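Local coordinates for protein trichothecene 3-O-acetyltransferase (Gibberella zeae, PDB 2RKV) that probably transfers the acetyl group of acetyl-CoA to the 3-hydroxyl of trichothecene mycotoxins, as a member of the BAHD acyltransferase superfamily, at residues Q22-Y27 and N114-R119; A166-L171 and V383-Y388. All coordinates share one frame; numbering follows the deposited sequence. Where two conformers were deposited one is given.

Contacts 1 and 2 lie about 15 Å apart, centre to centre, and residues of strand 20-28 touch both segments of contact 2. Contact 1 sets this strand against the turn after helix 113-116; contact 2 sets helix 161-176 against the loop that leads to strand 399-401. The two meet directly where Y27 OH lies 2.7 Å from Y388 O, a probable hydrogen bond, and where L25 CD2 packs 3.8 Å from L385 O. Both are buried and lie some way from the ligands: the Q22 side chain is about 9 Å from the bound T-2 toxin, and that of L385 about 11 Å from coenzyme A and 13 Å from the toxin.

Contact 1 of 2, residues Q22-Y27 and N114-R119; sequences QISLLY and NIIAPR
Q22 reaches from strand 20-28 to the chain that follows helix 113-116, where its amide meets A117 and R119. Its CB points at this turn, and CG stands anti to the backbone carbonyl carbon (chi1 -50°); beyond CG the chain runs extended, so the amide is carried well off the strand. CD is the first atom to come near the turn, 4.1 Å from A117 CB. At the tip, NE2 passes the same methyl at 3.6 Å and donates a hydrogen bond of 2.8 Å to R119 O. The N-H is bent away from a straight line, with an angle of 140° at the hydrogen, yet the acceptor lies almost in the amide plane of Q22 and the donor lies in the carbonyl plane of R119.

Both ends of the amide are held: NE2 has a second acceptor in E113 OE1, while OE1 accepts from R402 NH1, which together should fix the rotation of the group. R119 O also receives N153 ND2 from strand 147-155, and the arginine side chain itself leads away to bond P133 O.

Two residues along the strand, S24 turns OG toward the helix end, where it lies 3.7 Å from I116 CD1. This is plain packing, the polar partner of the hydroxyl being T151 OG1. CD1 of I116 is directed there in part by CG1 lying between the backbone N and the carbonyl carbon (chi1 55°).

The contact thus fastens the short helix 113-116 and the segment 117-119 onto the five-stranded mixed sheet that draws most of its strands from the N-terminal half of this BAHD-type fold. In that sheet strand 20-28 runs antiparallel to strand 147-155, which leads into H156 of the trichothecene pocket.

Contact 2 of 2, residues A166-L171 and V383-Y388; sequences AVIRLL and VGLWDY
The ring of Y388 lies against R169, with the arginine CA over one face in a CH-pi contact, 4.0 Å from the ring centroid and 18° off the ring normal. On the opposite face G384 O sits 3.2 Å above the plane, offset toward the rim, which leaves the ring sandwiched between helix 161-176 and its own loop. R169 CB follows the ring to its phenolic end, 3.6 Å from Y388 CZ. In the conformer described, one of two modelled, the chain then bends at chi3 (60°) and curls round, bringing NH2 within 2.7 Å of Y388 OH as a hydrogen-bond donor. The oxygen lies at the edge of the guanidinium, slightly tilted from its plane, and the two flat groups stand 60° apart. D165 gathers this polar end: it forms a salt bridge with R169 NH2 and hydrogen bonds with Y388 OH and G384 N.

Beside the ring the contact is apolar. I168 CG2 approaches Y388 CD2 obliquely at 3.9 Å and touches L385 CD2 at 3.8 Å; the same leucine methyl is 3.9 Å from I168 CD1.

Helix 161-176 packs through different residues on two parts of the fold: I168 and R169 meet the 3-10 turn 385-387 and Y388, with L385 continuing onto V400 of strand 399-401, while V167, L170 and L171 pack on F49 of helix 35-52.

Contact 1 of 2, residues Q22-Y27 and N114-R119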
loop_
_atom_site.group_PDB
_atom_site.type_symbol
_atom_site.label_atom_id
_atom_site.label_comp_id
_atom_site.label_asym_id
_atom_site.label_seq_id
_atom_site.Cartn_x
_atom_site.Cartn_y
_atom_site.Cartn_z
ATOM N N GLN A 22 -4.386 3.286 4.431
ATOM C CA GLN A 22 -5.610 4.020 4.092
ATOM C C GLN A 22 -5.806 4.110 2.585
ATOM O O GLN A 22 -4.849 4.243 1.830
ATOM C CB GLN A 22 -5.573 5.452 4.643
ATOM C CG GLN A 22 -5.197 5.574 6.113
ATOM C CD GLN A 22 -4.688 6.960 6.448
ATOM O OE1 GLN A 22 -4.083 7.631 5.602
ATOM N NE2 GLN A 22 -4.912 7.396 7.684
ATOM N N ILE A 23 -7.061 4.058 2.150
ATOM C CA ILE A 23 -7.404 4.350 0.764
ATOM C C ILE A 23 -8.765 5.038 0.771
ATOM O O ILE A 23 -9.637 4.687 1.581
ATOM C CB ILE A 23 -7.384 3.066 -0.131
ATOM C CG1 ILE A 23 -7.497 3.398 -1.628
ATOM C CG2 ILE A 23 -8.456 2.051 0.334
ATOM C CD1 ILE A 23 -6.245 4.040 -2.238
ATOM N N SER A 24 -8.925 6.034 -0.102
ATOM C CA SER A 24 -10.181 6.762 -0.231
ATOM C C SER A 24 -10.768 6.615 -1.620
ATOM O O SER A 24 -10.043 6.671 -2.622
ATOM C CB SER A 24 -9.994 8.257 0.086
ATOM O OG SER A 24 -9.499 8.440 1.406
ATOM N N LEU A 25 -12.091 6.438 -1.657
ATOM C CA LEU A 25 -12.862 6.362 -2.884
ATOM C C LEU A 25 -13.836 7.544 -2.892
ATOM O O LEU A 25 -14.577 7.748 -1.933
ATOM C CB LEU A 25 -13.623 5.023 -2.954
ATOM C CG LEU A 25 -12.827 3.740 -3.273
ATOM C CD1 LEU A 25 -11.736 3.434 -2.265
ATOM C CD2 LEU A 25 -13.763 2.525 -3.423
ATOM N N LEU A 26 -13.792 8.324 -3.968
ATOM C CA LEU A 26 -14.661 9.485 -4.143
ATOM C C LEU A 26 -15.784 9.157 -5.117
ATOM O O LEU A 26 -15.538 8.640 -6.206
ATOM C CB LEU A 26 -13.849 10.683 -4.669
ATOM C CG LEU A 26 -14.642 11.928 -5.089
ATOM C CD1 LEU A 26 -15.205 12.645 -3.855
ATOM C CD2 LEU A 26 -13.761 12.868 -5.913
ATOM N N TYR A 27 -17.017 9.478 -4.721
ATOM C CA TYR A 27 -18.187 9.324 -5.575
ATOM C C TYR A 27 -18.925 10.647 -5.629
ATOM O O TYR A 27 -19.056 11.311 -4.590
ATOM C CB TYR A 27 -19.163 8.317 -4.985
ATOM C CG TYR A 27 -18.627 6.920 -4.816
ATOM C CD1 TYR A 27 -18.867 5.950 -5.785
ATOM C CD2 TYR A 27 -17.919 6.560 -3.673
ATOM C CE1 TYR A 27 -18.396 4.658 -5.629
ATOM C CE2 TYR A 27 -17.438 5.267 -3.509
ATOM C CZ TYR A 27 -17.685 4.323 -4.492
ATOM O OH TYR A 27 -17.226 3.030 -4.347
ATOM N N ASN A 114 -6.413 13.448 8.572
ATOM C CA ASN A 114 -6.975 13.958 9.823
ATOM C C ASN A 114 -8.447 14.342 9.696
ATOM O O ASN A 114 -9.179 14.366 10.695
ATOM C CB ASN A 114 -6.127 15.121 10.344
ATOM C CG ASN A 114 -4.686 14.715 10.595
ATOM O OD1 ASN A 114 -3.759 15.311 10.043
ATOM N ND2 ASN A 114 -4.491 13.681 11.397
ATOM N N ILE A 115 -8.882 14.595 8.460
ATOM C CA ILE A 115 -10.237 15.047 8.168
ATOM C C ILE A 115 -11.107 13.907 7.616
ATOM O O ILE A 115 -12.279 13.781 7.995
ATOM C CB ILE A 115 -10.210 16.243 7.184
ATOM C CG1 ILE A 115 -9.390 17.394 7.785
ATOM C CG2 ILE A 115 -11.634 16.713 6.821
ATOM C CD1 ILE A 115 -9.172 18.551 6.830
ATOM N N ILE A 116 -10.542 13.082 6.731
ATOM C CA ILE A 116 -11.357 12.088 6.012
ATOM C C ILE A 116 -11.062 10.603 6.333
ATOM O O ILE A 116 -11.736 9.715 5.798
ATOM C CB ILE A 116 -11.394 12.364 4.462
ATOM C CG1 ILE A 116 -9.986 12.455 3.850
ATOM C CG2 ILE A 116 -12.159 13.673 4.160
ATOM C CD1 ILE A 116 -9.180 11.177 3.871
ATOM N N ALA A 117 -10.099 10.348 7.217
ATOM C CA ALA A 117 -9.783 8.983 7.665
ATOM C C ALA A 117 -10.158 8.775 9.139
ATOM O O ALA A 117 -10.085 9.720 9.932
ATOM C CB ALA A 117 -8.305 8.662 7.437
ATOM N N PRO A 118 -10.553 7.540 9.512
ATOM C CA PRO A 118 -10.959 7.246 10.897
ATOM C C PRO A 118 -9.798 7.070 11.882
ATOM O O PRO A 118 -10.015 7.077 13.101
ATOM C CB PRO A 118 -11.732 5.932 10.756
ATOM C CG PRO A 118 -11.107 5.264 9.587
ATOM C CD PRO A 118 -10.673 6.352 8.640
ATOM N N ARG A 119 -8.583 6.913 11.365
ATOM C CA ARG A 119 -7.393 6.740 12.193
ATOM C C ARG A 119 -6.173 7.105 11.350
ATOM O O ARG A 119 -6.180 6.915 10.139
ATOM C CB ARG A 119 -7.279 5.287 12.685
ATOM C CG ARG A 119 -6.007 4.996 13.481
ATOM C CD ARG A 119 -6.176 3.776 14.358
ATOM N NE ARG A 119 -4.946 3.415 15.057
ATOM C CZ ARG A 119 -4.895 2.598 16.110
ATOM N NH1 ARG A 119 -3.732 2.311 16.675
ATOM N NH2 ARG A 119 -6.010 2.080 16.609
#

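Contact 2 of 2, residues A166-L171 and V383-Y388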
loop_
_atom_site.group_PDB
_atom_site.type_symbol
_atom_site.label_atom_id
_atom_site.label_comp_id
_atom_site.label_asym_id
_atom_site.label_seq_id
_atom_site.Cartn_x
_atom_site.Cartn_y
_atom_site.Cartn_z
ATOM N N ALA A 166 -9.305 -7.396 -1.100
ATOM C CA ALA A 166 -10.168 -8.583 -1.028
ATOM C C ALA A 166 -11.305 -8.374 -0.022
ATOM O O ALA A 166 -12.458 -8.685 -0.317
ATOM C CB ALA A 166 -9.349 -9.814 -0.676
ATOM N N VAL A 167 -10.969 -7.793 1.131
ATOM C CA VAL A 167 -11.948 -7.483 2.186
ATOM C C VAL A 167 -12.971 -6.449 1.689
ATOM O O VAL A 167 -14.200 -6.634 1.841
ATOM C CB VAL A 167 -11.223 -7.009 3.477
ATOM C CG1 VAL A 167 -12.211 -6.461 4.520
ATOM C CG2 VAL A 167 -10.427 -8.183 4.088
ATOM N N ILE A 168 -12.467 -5.378 1.077
ATOM C CA ILE A 168 -13.322 -4.295 0.567
ATOM C C ILE A 168 -14.273 -4.796 -0.536
ATOM O O ILE A 168 -15.456 -4.449 -0.550
ATOM C CB ILE A 168 -12.493 -3.072 0.103
ATOM C CG1 ILE A 168 -11.678 -2.517 1.279
ATOM C CG2 ILE A 168 -13.407 -1.988 -0.491
ATOM C CD1 ILE A 168 -10.672 -1.437 0.897
ATOM N N ARG A 169 -13.744 -5.632 -1.428
ATOM C CA ARG A 169 -14.530 -6.248 -2.493
ATOM C C ARG A 169 -15.733 -7.005 -1.921
ATOM O O ARG A 169 -16.855 -6.876 -2.421
ATOM C CB ARG A 169 -13.637 -7.188 -3.312
ATOM C CG ARG A 169 -14.326 -7.972 -4.417
ATOM C CD ARG A 169 -13.315 -8.401 -5.483
ATOM N NE ARG A 169 -12.242 -9.244 -4.953
ATOM C CZ ARG A 169 -10.968 -8.869 -4.813
ATOM N NH1 ARG A 169 -10.076 -9.728 -4.335
ATOM N NH2 ARG A 169 -10.574 -7.647 -5.154
ATOM N N LEU A 170 -15.492 -7.802 -0.881
ATOM C CA LEU A 170 -16.576 -8.559 -0.248
ATOM C C LEU A 170 -17.516 -7.636 0.516
ATOM O O LEU A 170 -18.731 -7.874 0.572
ATOM C CB LEU A 170 -16.032 -9.653 0.670
ATOM C CG LEU A 170 -15.301 -10.816 -0.022
ATOM C CD1 LEU A 170 -15.122 -11.968 0.960
ATOM C CD2 LEU A 170 -16.071 -11.301 -1.266
ATOM N N LEU A 171 -16.972 -6.571 1.103
ATOM C CA LEU A 171 -17.846 -5.590 1.738
ATOM C C LEU A 171 -18.802 -5.007 0.686
ATOM O O LEU A 171 -19.997 -4.836 0.960
ATOM C CB LEU A 171 -17.049 -4.488 2.439
ATOM C CG LEU A 171 -17.852 -3.280 2.948
ATOM C CD1 LEU A 171 -18.966 -3.706 3.925
ATOM C CD2 LEU A 171 -16.915 -2.254 3.587
ATOM N N VAL A 383 -4.940 -3.548 -8.040
ATOM C CA VAL A 383 -6.077 -3.841 -7.151
ATOM C C VAL A 383 -7.388 -3.342 -7.763
ATOM O O VAL A 383 -7.384 -2.494 -8.667
ATOM C CB VAL A 383 -5.861 -3.381 -5.681
ATOM C CG1 VAL A 383 -4.581 -3.999 -5.116
ATOM C CG2 VAL A 383 -5.843 -1.880 -5.553
ATOM N N GLY A 384 -8.498 -3.879 -7.269
ATOM C CA GLY A 384 -9.775 -3.780 -7.983
ATOM C C GLY A 384 -10.737 -2.680 -7.572
ATOM O O GLY A 384 -11.898 -2.700 -7.983
ATOM N N LEU A 385 -10.244 -1.711 -6.796
ATOM C CA LEU A 385 -11.084 -0.709 -6.121
ATOM C C LEU A 385 -11.965 0.149 -7.026
ATOM O O LEU A 385 -13.044 0.582 -6.607
ATOM C CB LEU A 385 -10.227 0.175 -5.208
ATOM C CG LEU A 385 -9.673 -0.539 -3.974
ATOM C CD1 LEU A 385 -8.499 0.237 -3.389
ATOM C CD2 LEU A 385 -10.772 -0.760 -2.926
ATOM N N TRP A 386 -11.513 0.404 -8.258
ATOM C CA TRP A 386 -12.303 1.189 -9.218
ATOM C C TRP A 386 -13.634 0.531 -9.628
ATOM O O TRP A 386 -14.499 1.186 -10.237
ATOM C CB TRP A 386 -11.490 1.479 -10.480
ATOM C CG TRP A 386 -10.453 2.541 -10.350
ATOM C CD1 TRP A 386 -9.139 2.369 -10.016
ATOM C CD2 TRP A 386 -10.626 3.944 -10.603
ATOM N NE1 TRP A 386 -8.485 3.582 -10.029
ATOM C CE2 TRP A 386 -9.374 4.564 -10.384
ATOM C CE3 TRP A 386 -11.722 4.738 -10.983
ATOM C CZ2 TRP A 386 -9.179 5.941 -10.544
ATOM C CZ3 TRP A 386 -11.528 6.109 -11.147
ATOM C CH2 TRP A 386 -10.268 6.696 -10.922
ATOM N N ASP A 387 -13.800 -0.748 -9.294
ATOM C CA ASP A 387 -14.978 -1.484 -9.743
ATOM C C ASP A 387 -16.117 -1.556 -8.723
ATOM O O ASP A 387 -17.203 -2.047 -9.050
ATOM C CB ASP A 387 -14.591 -2.898 -10.172
ATOM C CG ASP A 387 -15.579 -3.497 -11.147
ATOM O OD1 ASP A 387 -15.997 -2.790 -12.089
ATOM O OD2 ASP A 387 -15.933 -4.678 -10.964
ATOM N N TYR A 388 -15.888 -1.066 -7.502
ATOM C CA TYR A 388 -16.874 -1.281 -6.415
ATOM C C TYR A 388 -17.840 -0.112 -6.245
ATOM O O TYR A 388 -17.413 1.042 -6.182
ATOM C CB TYR A 388 -16.202 -1.604 -5.064
ATOM C CG TYR A 388 -15.033 -2.583 -5.157
ATOM C CD1 TYR A 388 -15.030 -3.617 -6.101
ATOM C CD2 TYR A 388 -13.940 -2.462 -4.305
ATOM C CE1 TYR A 388 -13.935 -4.492 -6.211
ATOM C CE2 TYR A 388 -12.852 -3.332 -4.394
ATOM C CZ TYR A 388 -12.862 -4.346 -5.343
ATOM O OH TYR A 388 -11.787 -5.201 -5.443
#